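Local structure of probable transcriptional regulatory protein aq_1575 (Aquifex aeolicus, 1LFP) at residues 83-87 with 106-110. The protein is of unproven function but probably binds DNA and may regulate transcription. Residues are numbered along the deposited sequence; the frame is centred on the assembly and turned at random.
Sequences EEVIY and RNRTT
Y87 reaches from strand 83-91 to the first turn of helix 106-119 and shows how a tyrosine hydroxyl can tie a helix to the sheet it packs on. Antiparallel strands 83-91 and 95-103 lead into this helix, which folds back on the first strand, with L124 touching both Y87 and T110. The Y87 OH donates a hydrogen bond to T110 OG1 at 2.9 Å, the threonine oxygen meeting the rim of the ring almost in its plane. T110 OG1 sits beside its own backbone N (chi1 -62°), which lets the hydroxyl turn back and donate to R106 O at 2.8 Å from above the carbonyl plane. That carbonyl also accepts the helical bond from T110 N. T109 runs roughly perpendicular to the tyrosine, its CG2 3.8 Å from Y87 CE2, while its hydroxyl bonds to T103 and D230. Within the strand, V85 CG2 covers one face of the Y87 ring, 3.6 Å above its plane and off-centre. A phenylalanine in place of Y87 would probably keep much of the ring packing yet leave T110 OG1 without its donor. The relay therefore links a buried phenol to the helix backbone, joining strand and helix through directed polar bonds as well as packing.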
ATOM      1  N   GLU A  83     -14.735   4.771   4.796  1.00 35.05           N
ATOM      2  CA  GLU A  83     -14.748   4.705   3.331  1.00 31.58           C
ATOM      3  C   GLU A  83     -13.335   4.972   2.801  1.00 27.54           C
ATOM      4  O   GLU A  83     -12.519   5.573   3.497  1.00 26.84           O
ATOM      5  CB  GLU A  83     -15.690   5.745   2.725  1.00 43.46           C
ATOM      6  CG  GLU A  83     -16.335   5.336   1.384  1.00 45.58           C
ATOM      7  CD  GLU A  83     -15.383   4.643   0.399  1.00 49.65           C
ATOM      8  OE1 GLU A  83     -15.145   3.415   0.536  1.00 49.50           O
ATOM      9  OE2 GLU A  83     -14.872   5.334  -0.514  1.00 50.95           O
ATOM     10  N   GLU A  84     -13.076   4.523   1.580  1.00 26.13           N
ATOM     11  CA  GLU A  84     -11.771   4.714   0.916  1.00 22.65           C
ATOM     12  C   GLU A  84     -11.804   6.007   0.120  1.00 22.62           C
ATOM     13  O   GLU A  84     -12.748   6.238  -0.634  1.00 23.01           O
ATOM     14  CB  GLU A  84     -11.451   3.560  -0.033  1.00 26.85           C
ATOM     15  CG  GLU A  84     -11.478   2.177   0.587  1.00 29.25           C
ATOM     16  CD  GLU A  84     -10.936   1.095  -0.331  1.00 30.65           C
ATOM     17  OE1 GLU A  84      -9.804   0.629  -0.090  1.00 27.18           O
ATOM     18  OE2 GLU A  84     -11.629   0.695  -1.295  1.00 31.87           O
ATOM     19  N   VAL A  85     -10.796   6.855   0.300  1.00 19.43           N
ATOM     20  CA  VAL A  85     -10.731   8.118  -0.427  1.00 20.54           C
ATOM     21  C   VAL A  85      -9.353   8.176  -1.078  1.00 19.68           C
ATOM     22  O   VAL A  85      -8.398   7.692  -0.506  1.00 18.09           O
ATOM     23  CB  VAL A  85     -10.926   9.335   0.528  1.00 23.28           C
ATOM     24  CG1 VAL A  85     -10.004   9.238   1.707  1.00 26.12           C
ATOM     25  CG2 VAL A  85     -10.678  10.644  -0.213  1.00 24.48           C
ATOM     26  N   ILE A  86      -9.285   8.728  -2.278  1.00 19.17           N
ATOM     27  CA  ILE A  86      -8.016   8.857  -2.961  1.00 21.73           C
ATOM     28  C   ILE A  86      -7.644  10.301  -3.012  1.00 20.07           C
ATOM     29  O   ILE A  86      -8.409  11.131  -3.517  1.00 19.36           O
ATOM     30  CB  ILE A  86      -8.100   8.311  -4.385  1.00 21.78           C
ATOM     31  CG1 ILE A  86      -8.470   6.833  -4.301  1.00 22.28           C
ATOM     32  CG2 ILE A  86      -6.779   8.543  -5.114  1.00 20.47           C
ATOM     33  CD1 ILE A  86      -7.625   6.124  -3.296  1.00 27.83           C
ATOM     34  N   TYR A  87      -6.478  10.637  -2.464  1.00 15.75           N
ATOM     35  CA  TYR A  87      -6.016  12.011  -2.516  1.00 16.05           C
ATOM     36  C   TYR A  87      -4.944  12.087  -3.579  1.00 14.02           C
ATOM     37  O   TYR A  87      -4.272  11.094  -3.872  1.00 14.75           O
ATOM     38  CB  TYR A  87      -5.442  12.469  -1.174  1.00 19.33           C
ATOM     39  CG  TYR A  87      -6.498  12.586  -0.125  1.00 20.14           C
ATOM     40  CD1 TYR A  87      -7.370  13.685  -0.094  1.00 19.69           C
ATOM     41  CD2 TYR A  87      -6.661  11.585   0.814  1.00 19.57           C
ATOM     42  CE1 TYR A  87      -8.367  13.753   0.850  1.00 21.73           C
ATOM     43  CE2 TYR A  87      -7.659  11.642   1.766  1.00 18.69           C
ATOM     44  CZ  TYR A  87      -8.510  12.729   1.775  1.00 22.14           C
ATOM     45  OH  TYR A  87      -9.506  12.728   2.733  1.00 21.37           O
ATOM     46  N   ARG A 106     -13.836  12.155   6.265  1.00 33.25           N
ATOM     47  CA  ARG A 106     -13.133  12.740   5.132  1.00 31.74           C
ATOM     48  C   ARG A 106     -12.610  14.166   5.305  1.00 30.00           C
ATOM     49  O   ARG A 106     -11.468  14.458   4.949  1.00 27.91           O
ATOM     50  CB  ARG A 106     -14.038  12.685   3.897  1.00 44.04           C
ATOM     51  CG  ARG A 106     -13.851  11.447   3.048  1.00 49.40           C
ATOM     52  CD  ARG A 106     -14.992  11.269   2.060  1.00 53.87           C
ATOM     53  NE  ARG A 106     -16.110  10.547   2.656  1.00 57.71           N
ATOM     54  CZ  ARG A 106     -16.080   9.259   2.990  1.00 60.37           C
ATOM     55  NH1 ARG A 106     -14.989   8.538   2.782  1.00 61.19           N
ATOM     56  NH2 ARG A 106     -17.140   8.697   3.560  1.00 62.16           N
ATOM     57  N   ASN A 107     -13.439  15.067   5.830  1.00 30.68           N
ATOM     58  CA  ASN A 107     -13.018  16.458   6.018  1.00 30.21           C
ATOM     59  C   ASN A 107     -11.785  16.533   6.919  1.00 27.92           C
ATOM     60  O   ASN A 107     -10.850  17.304   6.670  1.00 26.26           O
ATOM     61  CB  ASN A 107     -14.176  17.268   6.621  1.00 42.63           C
ATOM     62  CG  ASN A 107     -13.819  18.721   6.876  1.00 45.61           C
ATOM     63  OD1 ASN A 107     -13.332  19.434   5.989  1.00 47.19           O
ATOM     64  ND2 ASN A 107     -14.076  19.177   8.101  1.00 46.28           N
ATOM     65  N   ARG A 108     -11.794  15.709   7.958  1.00 29.43           N
ATOM     66  CA  ARG A 108     -10.715  15.656   8.931  1.00 27.13           C
ATOM     67  C   ARG A 108      -9.431  15.190   8.248  1.00 24.76           C
ATOM     68  O   ARG A 108      -8.398  15.858   8.317  1.00 23.07           O
ATOM     69  CB  ARG A 108     -11.095  14.689  10.054  1.00 31.73           C
ATOM     70  CG  ARG A 108     -10.635  15.144  11.418  1.00 34.31           C
ATOM     71  CD  ARG A 108      -9.724  14.138  12.085  1.00 34.47           C
ATOM     72  NE  ARG A 108     -10.282  12.791  12.167  1.00 34.81           N
ATOM     73  CZ  ARG A 108     -10.191  11.882  11.199  1.00 37.36           C
ATOM     74  NH1 ARG A 108      -9.576  12.182  10.075  1.00 41.15           N
ATOM     75  NH2 ARG A 108     -10.684  10.664  11.359  1.00 36.14           N
ATOM     76  N   THR A 109      -9.532  14.048   7.590  1.00 21.03           N
ATOM     77  CA  THR A 109      -8.398  13.478   6.871  1.00 22.84           C
ATOM     78  C   THR A 109      -7.862  14.428   5.800  1.00 19.75           C
ATOM     79  O   THR A 109      -6.648  14.602   5.654  1.00 20.12           O
ATOM     80  CB  THR A 109      -8.783  12.170   6.222  1.00 23.01           C
ATOM     81  OG1 THR A 109      -9.308  11.294   7.220  1.00 26.61           O
ATOM     82  CG2 THR A 109      -7.566  11.489   5.610  1.00 21.82           C
ATOM     83  N   THR A 110      -8.756  15.066   5.059  1.00 21.41           N
ATOM     84  CA  THR A 110      -8.313  15.984   4.021  1.00 21.45           C
ATOM     85  C   THR A 110      -7.458  17.089   4.586  1.00 19.89           C
ATOM     86  O   THR A 110      -6.412  17.457   4.027  1.00 21.46           O
ATOM     87  CB  THR A 110      -9.517  16.598   3.268  1.00 21.65           C
ATOM     88  OG1 THR A 110     -10.234  15.543   2.628  1.00 22.71           O
ATOM     89  CG2 THR A 110      -9.044  17.598   2.215  1.00 22.64           C
TER